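Local coordinates for protein ferredoxin (Nitrosospira multiformis, PDB 3LMF) that is not assigned a firm function but, as a cysteine-rich four-helix member of the Csp family, probably binds and stores copper(I) ions, at residues 23-28 with 99-104; 32-35 with 40-43; 47-52 with 92-97. One frame throughout, in Å; residues are numbered along the deposited sequence.

Interaction 1 of 3, residues 23-28 with 99-104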
loop_
_atom_site.group_PDB
_atom_site.type_symbol
_atom_site.label_atom_id
_atom_site.label_comp_id
_atom_site.label_asym_id
_atom_site.label_seq_id
_atom_site.Cartn_x
_atom_site.Cartn_y
_atom_site.Cartn_z
ATOM N N ARG A 23 -3.842 7.932 8.986
ATOM C CA ARG A 23 -2.674 8.177 9.816
ATOM C C ARG A 23 -2.931 7.856 11.289
ATOM O O ARG A 23 -2.111 7.215 11.947
ATOM C CB ARG A 23 -2.216 9.628 9.661
ATOM C CG ARG A 23 -1.564 9.881 8.314
ATOM C CD ARG A 23 -1.251 11.336 8.097
ATOM N NE ARG A 23 -0.499 11.902 9.203
ATOM C CZ ARG A 23 0.109 13.081 9.165
ATOM N NH1 ARG A 23 0.766 13.522 10.231
ATOM N NH2 ARG A 23 0.072 13.812 8.060
ATOM N N THR A 24 -4.079 8.298 11.790
ATOM C CA THR A 24 -4.473 8.074 13.174
ATOM C C THR A 24 -4.649 6.588 13.496
ATOM O O THR A 24 -4.150 6.108 14.507
ATOM C CB THR A 24 -5.791 8.826 13.493
ATOM O OG1 THR A 24 -5.601 10.227 13.266
ATOM C CG2 THR A 24 -6.216 8.611 14.946
ATOM N N CYS A 25 -5.353 5.847 12.652
ATOM C CA CYS A 25 -5.539 4.438 12.945
ATOM C C CYS A 25 -4.225 3.660 12.959
ATOM O O CYS A 25 -3.985 2.874 13.877
ATOM C CB CYS A 25 -6.546 3.822 11.969
ATOM S SG CYS A 25 -8.254 4.451 12.267
ATOM N N LEU A 26 -3.367 3.890 11.967
ATOM C CA LEU A 26 -2.080 3.193 11.901
ATOM C C LEU A 26 -1.208 3.545 13.110
ATOM O O LEU A 26 -0.653 2.663 13.768
ATOM C CB LEU A 26 -1.319 3.573 10.621
ATOM C CG LEU A 26 -0.517 2.488 9.892
ATOM C CD1 LEU A 26 0.567 3.157 9.032
ATOM C CD2 LEU A 26 0.124 1.527 10.880
ATOM N N ARG A 27 -1.092 4.839 13.391
ATOM C CA ARG A 27 -0.276 5.313 14.500
ATOM C C ARG A 27 -0.697 4.748 15.849
ATOM O O ARG A 27 0.114 4.178 16.583
ATOM C CB ARG A 27 -0.301 6.844 14.558
ATOM C CG ARG A 27 0.422 7.434 15.768
ATOM C CD ARG A 27 0.559 8.948 15.648
ATOM N NE ARG A 27 -0.732 9.636 15.583
ATOM C CZ ARG A 27 -1.554 9.798 16.616
ATOM N NH1 ARG A 27 -1.229 9.319 17.811
ATOM N NH2 ARG A 27 -2.701 10.447 16.457
HETATM N N MSE A 28 -1.971 4.893 16.173
HETATM C CA MSE A 28 -2.465 4.415 17.453
HETATM C C MSE A 28 -2.384 2.904 17.617
HETATM O O MSE A 28 -2.037 2.409 18.694
HETATM C CB MSE A 28 -3.888 4.914 17.662
HETATM C CG MSE A 28 -3.961 6.414 17.510
HETATM SE SE MSE A 28 -5.243 7.217 18.665
HETATM C CE MSE A 28 -4.119 7.375 20.238
ATOM N N GLN A 99 -13.259 9.905 17.166
ATOM C CA GLN A 99 -13.559 11.151 16.466
ATOM C C GLN A 99 -13.245 11.119 14.971
ATOM O O GLN A 99 -14.096 11.442 14.137
ATOM C CB GLN A 99 -12.778 12.298 17.110
ATOM C CG GLN A 99 -12.879 13.625 16.375
ATOM C CD GLN A 99 -13.918 14.559 16.970
ATOM O OE1 GLN A 99 -15.108 14.240 17.015
ATOM N NE2 GLN A 99 -13.467 15.723 17.440
ATOM N N THR A 100 -12.016 10.736 14.638
ATOM C CA THR A 100 -11.591 10.701 13.247
ATOM C C THR A 100 -12.328 9.635 12.435
ATOM O O THR A 100 -12.634 9.851 11.268
ATOM C CB THR A 100 -10.061 10.488 13.137
ATOM O OG1 THR A 100 -9.649 10.719 11.784
ATOM C CG2 THR A 100 -9.674 9.071 13.547
ATOM N N CYS A 101 -12.625 8.496 13.049
ATOM C CA CYS A 101 -13.336 7.451 12.335
ATOM C C CYS A 101 -14.771 7.862 12.012
ATOM O O CYS A 101 -15.300 7.476 10.971
ATOM C CB CYS A 101 -13.319 6.142 13.127
ATOM S SG CYS A 101 -11.734 5.236 13.028
ATOM N N ARG A 102 -15.401 8.645 12.889
ATOM C CA ARG A 102 -16.771 9.109 12.654
ATOM C C ARG A 102 -16.820 10.136 11.531
ATOM O O ARG A 102 -17.710 10.092 10.675
ATOM C CB ARG A 102 -17.360 9.738 13.922
ATOM C CG ARG A 102 -17.705 8.751 15.021
ATOM C CD ARG A 102 -18.103 9.478 16.299
ATOM N NE ARG A 102 -18.490 8.541 17.352
ATOM C CZ ARG A 102 -18.761 8.894 18.603
ATOM N NH1 ARG A 102 -19.101 7.975 19.494
ATOM N NH2 ARG A 102 -18.682 10.168 18.961
ATOM N N GLN A 103 -15.870 11.068 11.551
ATOM C CA GLN A 103 -15.787 12.116 10.538
ATOM C C GLN A 103 -15.526 11.502 9.170
ATOM O O GLN A 103 -16.240 11.781 8.211
ATOM C CB GLN A 103 -14.663 13.105 10.867
ATOM C CG GLN A 103 -14.428 14.148 9.765
ATOM C CD GLN A 103 -13.167 14.990 9.970
ATOM O OE1 GLN A 103 -12.047 14.461 10.023
ATOM N NE2 GLN A 103 -13.347 16.311 10.073
ATOM N N CYS A 104 -14.505 10.659 9.081
ATOM C CA CYS A 104 -14.180 10.032 7.815
ATOM C C CYS A 104 -15.375 9.276 7.251
ATOM O O CYS A 104 -15.667 9.367 6.067
ATOM C CB CYS A 104 -12.977 9.098 7.996
ATOM S SG CYS A 104 -12.429 8.268 6.486
#

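Interaction 2 of 3, residues 32-35 with 40-43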
loop_
_atom_site.group_PDB
_atom_site.type_symbol
_atom_site.label_atom_id
_atom_site.label_comp_id
_atom_site.label_asym_id
_atom_site.label_seq_id
_atom_site.Cartn_x
_atom_site.Cartn_y
_atom_site.Cartn_z
ATOM N N HIS A 32 0.167 3.307 20.666
ATOM C CA HIS A 32 -0.683 3.268 21.856
ATOM C C HIS A 32 -1.217 1.870 22.198
ATOM O O HIS A 32 -0.935 1.337 23.272
ATOM C CB HIS A 32 -1.862 4.232 21.687
ATOM C CG HIS A 32 -2.715 4.371 22.913
ATOM N ND1 HIS A 32 -4.006 4.848 22.867
ATOM C CD2 HIS A 32 -2.456 4.106 24.216
ATOM C CE1 HIS A 32 -4.508 4.868 24.091
ATOM N NE2 HIS A 32 -3.589 4.424 24.926
ATOM N N CYS A 33 -1.984 1.281 21.286
ATOM C CA CYS A 33 -2.563 -0.031 21.521
ATOM C C CYS A 33 -1.553 -1.144 21.785
ATOM O O CYS A 33 -1.746 -1.952 22.691
ATOM C CB CYS A 33 -3.488 -0.415 20.360
ATOM S SG CYS A 33 -4.969 0.635 20.241
ATOM N N LEU A 34 -0.482 -1.205 21.003
ATOM C CA LEU A 34 0.520 -2.248 21.216
ATOM C C LEU A 34 1.245 -2.088 22.550
ATOM O O LEU A 34 1.606 -3.075 23.189
ATOM C CB LEU A 34 1.545 -2.265 20.071
ATOM C CG LEU A 34 1.073 -2.888 18.757
ATOM C CD1 LEU A 34 2.197 -2.871 17.726
ATOM C CD2 LEU A 34 0.613 -4.311 19.021
ATOM N N GLU A 35 1.444 -0.848 22.978
ATOM C CA GLU A 35 2.138 -0.591 24.235
ATOM C C GLU A 35 1.230 -0.678 25.464
ATOM O O GLU A 35 1.713 -0.673 26.596
ATOM C CB GLU A 35 2.816 0.778 24.172
ATOM C CG GLU A 35 3.857 0.873 23.066
ATOM C CD GLU A 35 4.209 2.304 22.714
ATOM O OE1 GLU A 35 5.023 2.504 21.785
ATOM O OE2 GLU A 35 3.666 3.227 23.359
ATOM N N HIS A 40 -6.553 -3.706 24.244
ATOM C CA HIS A 40 -6.061 -2.908 23.122
ATOM C C HIS A 40 -5.428 -3.772 22.035
ATOM O O HIS A 40 -5.312 -3.345 20.885
ATOM C CB HIS A 40 -5.017 -1.899 23.602
ATOM C CG HIS A 40 -5.597 -0.653 24.190
ATOM N ND1 HIS A 40 -6.028 0.405 23.418
ATOM C CD2 HIS A 40 -5.804 -0.289 25.477
ATOM C CE1 HIS A 40 -6.471 1.369 24.206
ATOM N NE2 HIS A 40 -6.346 0.974 25.460
ATOM N N VAL A 41 -5.018 -4.984 22.396
ATOM C CA VAL A 41 -4.380 -5.870 21.436
ATOM C C VAL A 41 -5.230 -7.098 21.136
ATOM O O VAL A 41 -4.731 -8.103 20.632
ATOM C CB VAL A 41 -2.986 -6.300 21.950
ATOM C CG1 VAL A 41 -2.196 -6.975 20.840
ATOM C CG2 VAL A 41 -2.233 -5.082 22.464
ATOM N N GLU A 42 -6.520 -7.007 21.441
ATOM C CA GLU A 42 -7.439 -8.109 21.185
ATOM C C GLU A 42 -7.545 -8.310 19.674
ATOM O O GLU A 42 -7.670 -7.346 18.919
ATOM C CB GLU A 42 -8.813 -7.795 21.789
ATOM C CG GLU A 42 -9.777 -8.972 21.787
ATOM C CD GLU A 42 -10.450 -9.190 20.443
ATOM O OE1 GLU A 42 -10.696 -10.363 20.081
ATOM O OE2 GLU A 42 -10.749 -8.187 19.755
ATOM N N ALA A 43 -7.497 -9.566 19.246
ATOM C CA ALA A 43 -7.554 -9.918 17.828
ATOM C C ALA A 43 -8.493 -9.082 16.956
ATOM O O ALA A 43 -8.042 -8.418 16.022
ATOM C CB ALA A 43 -7.892 -11.397 17.679
#

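Interaction 3 of 3, residues 47-52 with 92-97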
loop_
_atom_site.group_PDB
_atom_site.type_symbol
_atom_site.label_atom_id
_atom_site.label_comp_id
_atom_site.label_asym_id
_atom_site.label_seq_id
_atom_site.Cartn_x
_atom_site.Cartn_y
_atom_site.Cartn_z
ATOM N N ARG A 47 -7.126 -6.051 14.276
ATOM C CA ARG A 47 -7.377 -6.302 12.857
ATOM C C ARG A 47 -8.183 -5.155 12.281
ATOM O O ARG A 47 -7.867 -4.620 11.216
ATOM C CB ARG A 47 -8.211 -7.561 12.612
ATOM C CG ARG A 47 -7.531 -8.882 12.774
ATOM C CD ARG A 47 -8.339 -9.956 12.050
ATOM N NE ARG A 47 -7.883 -11.290 12.406
ATOM C CZ ARG A 47 -8.337 -11.981 13.444
ATOM N NH1 ARG A 47 -9.276 -11.466 14.229
ATOM N NH2 ARG A 47 -7.835 -13.179 13.712
ATOM N N LEU A 48 -9.255 -4.805 12.982
ATOM C CA LEU A 48 -10.129 -3.735 12.529
ATOM C C LEU A 48 -9.334 -2.446 12.375
ATOM O O LEU A 48 -9.466 -1.738 11.380
ATOM C CB LEU A 48 -11.278 -3.534 13.521
ATOM C CG LEU A 48 -12.451 -2.688 13.017
ATOM C CD1 LEU A 48 -12.914 -3.189 11.656
ATOM C CD2 LEU A 48 -13.589 -2.763 14.029
HETATM N N MSE A 49 -8.493 -2.163 13.359
HETATM C CA MSE A 49 -7.676 -0.968 13.338
HETATM C C MSE A 49 -6.838 -0.909 12.062
HETATM O O MSE A 49 -6.815 0.114 11.373
HETATM C CB MSE A 49 -6.759 -0.949 14.551
HETATM C CG MSE A 49 -6.417 0.436 15.002
HETATM SE SE MSE A 49 -7.945 1.281 15.836
HETATM C CE MSE A 49 -6.931 2.429 17.010
HETATM N N MSE A 50 -6.154 -2.008 11.751
HETATM C CA MSE A 50 -5.319 -2.080 10.559
HETATM C C MSE A 50 -6.155 -2.071 9.283
HETATM O O MSE A 50 -5.757 -1.477 8.277
HETATM C CB MSE A 50 -4.433 -3.333 10.598
HETATM C CG MSE A 50 -3.396 -3.331 11.718
HETATM SE SE MSE A 50 -2.267 -1.745 11.688
HETATM C CE MSE A 50 -1.407 -2.046 9.977
ATOM N N ASN A 51 -7.309 -2.733 9.323
ATOM C CA ASN A 51 -8.205 -2.780 8.168
ATOM C C ASN A 51 -8.657 -1.365 7.858
ATOM O O ASN A 51 -8.651 -0.933 6.709
ATOM C CB ASN A 51 -9.438 -3.637 8.468
ATOM C CG ASN A 51 -9.137 -5.123 8.465
ATOM O OD1 ASN A 51 -9.982 -5.938 8.839
ATOM N ND2 ASN A 51 -7.938 -5.483 8.036
ATOM N N CYS A 52 -9.055 -0.646 8.901
ATOM C CA CYS A 52 -9.514 0.720 8.743
ATOM C C CYS A 52 -8.420 1.588 8.126
ATOM O O CYS A 52 -8.688 2.361 7.204
ATOM C CB CYS A 52 -9.950 1.294 10.092
ATOM S SG CYS A 52 -10.696 2.935 9.989
ATOM N N ASP A 92 -9.732 3.119 26.394
ATOM C CA ASP A 92 -9.458 4.472 26.844
ATOM C C ASP A 92 -8.228 5.069 26.172
ATOM O O ASP A 92 -7.322 4.348 25.751
ATOM C CB ASP A 92 -9.295 4.483 28.362
ATOM C CG ASP A 92 -8.208 3.549 28.830
ATOM O OD1 ASP A 92 -7.022 3.851 28.582
ATOM O OD2 ASP A 92 -8.540 2.507 29.435
ATOM N N GLY A 93 -8.204 6.395 26.083
ATOM C CA GLY A 93 -7.100 7.079 25.438
ATOM C C GLY A 93 -7.308 7.013 23.936
ATOM O O GLY A 93 -6.521 7.545 23.155
HETATM N N MSE A 94 -8.395 6.364 23.537
HETATM C CA MSE A 94 -8.727 6.190 22.132
HETATM C C MSE A 94 -9.722 7.230 21.624
HETATM O O MSE A 94 -10.299 7.068 20.550
HETATM C CB MSE A 94 -9.304 4.790 21.928
HETATM C CG MSE A 94 -8.404 3.673 22.427
HETATM SE SE MSE A 94 -7.101 3.279 21.258
HETATM C CE MSE A 94 -7.984 2.108 20.259
ATOM N N GLU A 95 -9.920 8.296 22.390
ATOM C CA GLU A 95 -10.869 9.338 21.998
ATOM C C GLU A 95 -10.575 9.919 20.621
ATOM O O GLU A 95 -11.488 10.159 19.832
ATOM C CB GLU A 95 -10.881 10.478 23.022
ATOM C CG GLU A 95 -11.366 10.091 24.414
ATOM C CD GLU A 95 -10.387 9.200 25.156
ATOM O OE1 GLU A 95 -9.202 9.590 25.275
ATOM O OE2 GLU A 95 -10.803 8.112 25.614
ATOM N N GLU A 96 -9.303 10.153 20.332
ATOM C CA GLU A 96 -8.924 10.726 19.050
ATOM C C GLU A 96 -9.316 9.827 17.873
ATOM O O GLU A 96 -9.666 10.316 16.799
ATOM C CB GLU A 96 -7.417 10.987 19.025
ATOM C CG GLU A 96 -6.943 11.738 17.794
ATOM C CD GLU A 96 -5.452 12.015 17.819
ATOM O OE1 GLU A 96 -4.950 12.627 16.850
ATOM O OE2 GLU A 96 -4.788 11.619 18.806
ATOM N N CYS A 97 -9.262 8.516 18.083
ATOM C CA CYS A 97 -9.597 7.568 17.031
ATOM C C CYS A 97 -11.100 7.517 16.758
ATOM O O CYS A 97 -11.525 7.440 15.604
ATOM C CB CYS A 97 -9.080 6.177 17.395
ATOM S SG CYS A 97 -8.988 5.045 15.998
#

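Interaction 1 of 3, residues 23-28 with 99-104
In the cysteine-lined interior of an antiparallel four-helix bundle, the fold of the Csp copper storage family, Thr24 and Cys25 of helix 8-36 face Thr100 and Cys101 of helix 95-112. Thr24 CA and Thr100 CA are 7.6 Å apart, and two side-chain pairs make the contact. The threonines meet tip to tip through their methyl groups, with Thr24 CG2 3.8 Å from Thr100 CG2. The methyl of Thr24 lies anti to its own backbone N, which leaves OG1 beside that N and hydrogen-bonded to the carbonyl of His20 one turn earlier. Its polar end is thereby satisfied within helix 8-36, and the apolar branch is presented to Thr100. On the other helix, Thr100 CG2 sits in the crowded position between the backbone N and the carbonyl carbon, and this same methyl also approaches Thr24 CB at 3.9 Å. One residue further along each segment, the sulfurs converge: Cys25 SG and Cys101 SG are 3.6 Å apart, in van der Waals contact and much too far apart for a disulfide. Both thiols are anti to their carbonyl carbons (chi1 -69° and -77°). Around them, Cys101 packs on Cys21, Cys52 and Cys84, so thiols from all four helices gather here, and Arg27 ties the same two helices at the flank through a salt bridge to Glu96. Unlinked sulfurs clustered in an apolar interior are soft ligands, consistent with copper(I) coordination as in Csp relatives.

Interaction 2 of 3, residues 32-35 with 40-43
His40, in the loop between helices 8-36 and 43-64, folds back over Cys33 and His32 near the end of helix 8-36. Its CB rests against the backbone there, His40 CB being 3.4 Å from Cys33 O, and His40 CG follows at 4.1 Å from Cys33 CA. With CG anti to the carbonyl carbon (chi1 -82°), the imidazole is carried along the Cys33 side chain, and His40 ND1 comes 3.4 Å from Cys33 SG. That sulfur lies at the edge of the His40 ring, near its plane. Farther out, His40 CE1 is placed over one face of the His32 ring, 4.0 Å from His32 CE1. At the tip, His40 NE2 lies 4.4 Å from His32 NE2, the two not in contact. The imidazole planes are inclined at 47°, with their centroids 5.0 Å apart. Beside this group, Val41 CG2 presses on Cys33 O at 3.2 Å, while Val41 CG1 touches Leu34 CD2. Leu91 and Met94 also pack on the His40 ring, and Val41 meets its counterpart in a third subunit. An alanine in place of His40 would probably open a gap beside Cys33 SG and leave one face of the His32 ring without its neighbour. Two imidazoles and a thiol brought together at one end of a cysteine-filled bundle form a group of potential copper ligands.

Interaction 3 of 3, residues 47-52 with 92-97
Met49 on helix 43-64 reaches across the four-helix bundle to Met94 and Cys97, at the start of helix 95-112. The approach to that helix begins at Gly93, whose backbone N donates to Glu95 OE2 at 3.2 Å. The bond is bent, with an N-H...acceptor angle of 136°, and arrives on the syn side of the carboxylate, which clasps the turn just before the helix. Met94 occupies the N-cap position and sends its side chain inward. Its chain bends at both chi2 and chi3, bringing the terminal methyl against that of Met49; the two meet tip to tip with Met94 CE and Met49 CE 3.4 Å apart, tighter than usual for methyl groups. Both are selenomethionines in this crystal, standing for the methionines of the natural protein. Thiols line much of the pair's surroundings: Cys88 of helix 70-90 touches both side chains, Cys33 touches Met94, and Cys84 touches Met49. Glu96 points elsewhere, to a salt bridge with Arg27 of helix 8-36. Cys97, in the first turn of the helix, adds its thiol to the methyl pair through Met49. In the natural protein, thioethers and a thiol would meet here, consistent with copper(I) handling in this family. With its sulfur anti to the backbone N (chi1 -163°), Cys97 lies alongside the end of Met49, Cys97 SG being 3.5 Å from Met49 CE and 3.9 Å from Met49 SE.

In the fold
All three contacts are buried, but they step outward along the bundle. Interaction 1 lies deepest, about 5 Å between its centre and that of the chain, interaction 3 at about 9 Å, and interaction 2 near one end at about 17 Å. Interactions 1 and 2 share helix 8-36, and interactions 1 and 3 share helix 95-112. The chemistry shifts with depth: thiols and methyls inside, selenomethionines with a cysteine next, then imidazoles beside a thiol, with valine and leucine. Cys25 SG packs on Cys52 SG between interactions 1 and 3, and Cys33 SG on Met94 CE between 2 and 3, so sulfur- or selenium-bearing side chains link each of these neighbouring pairs.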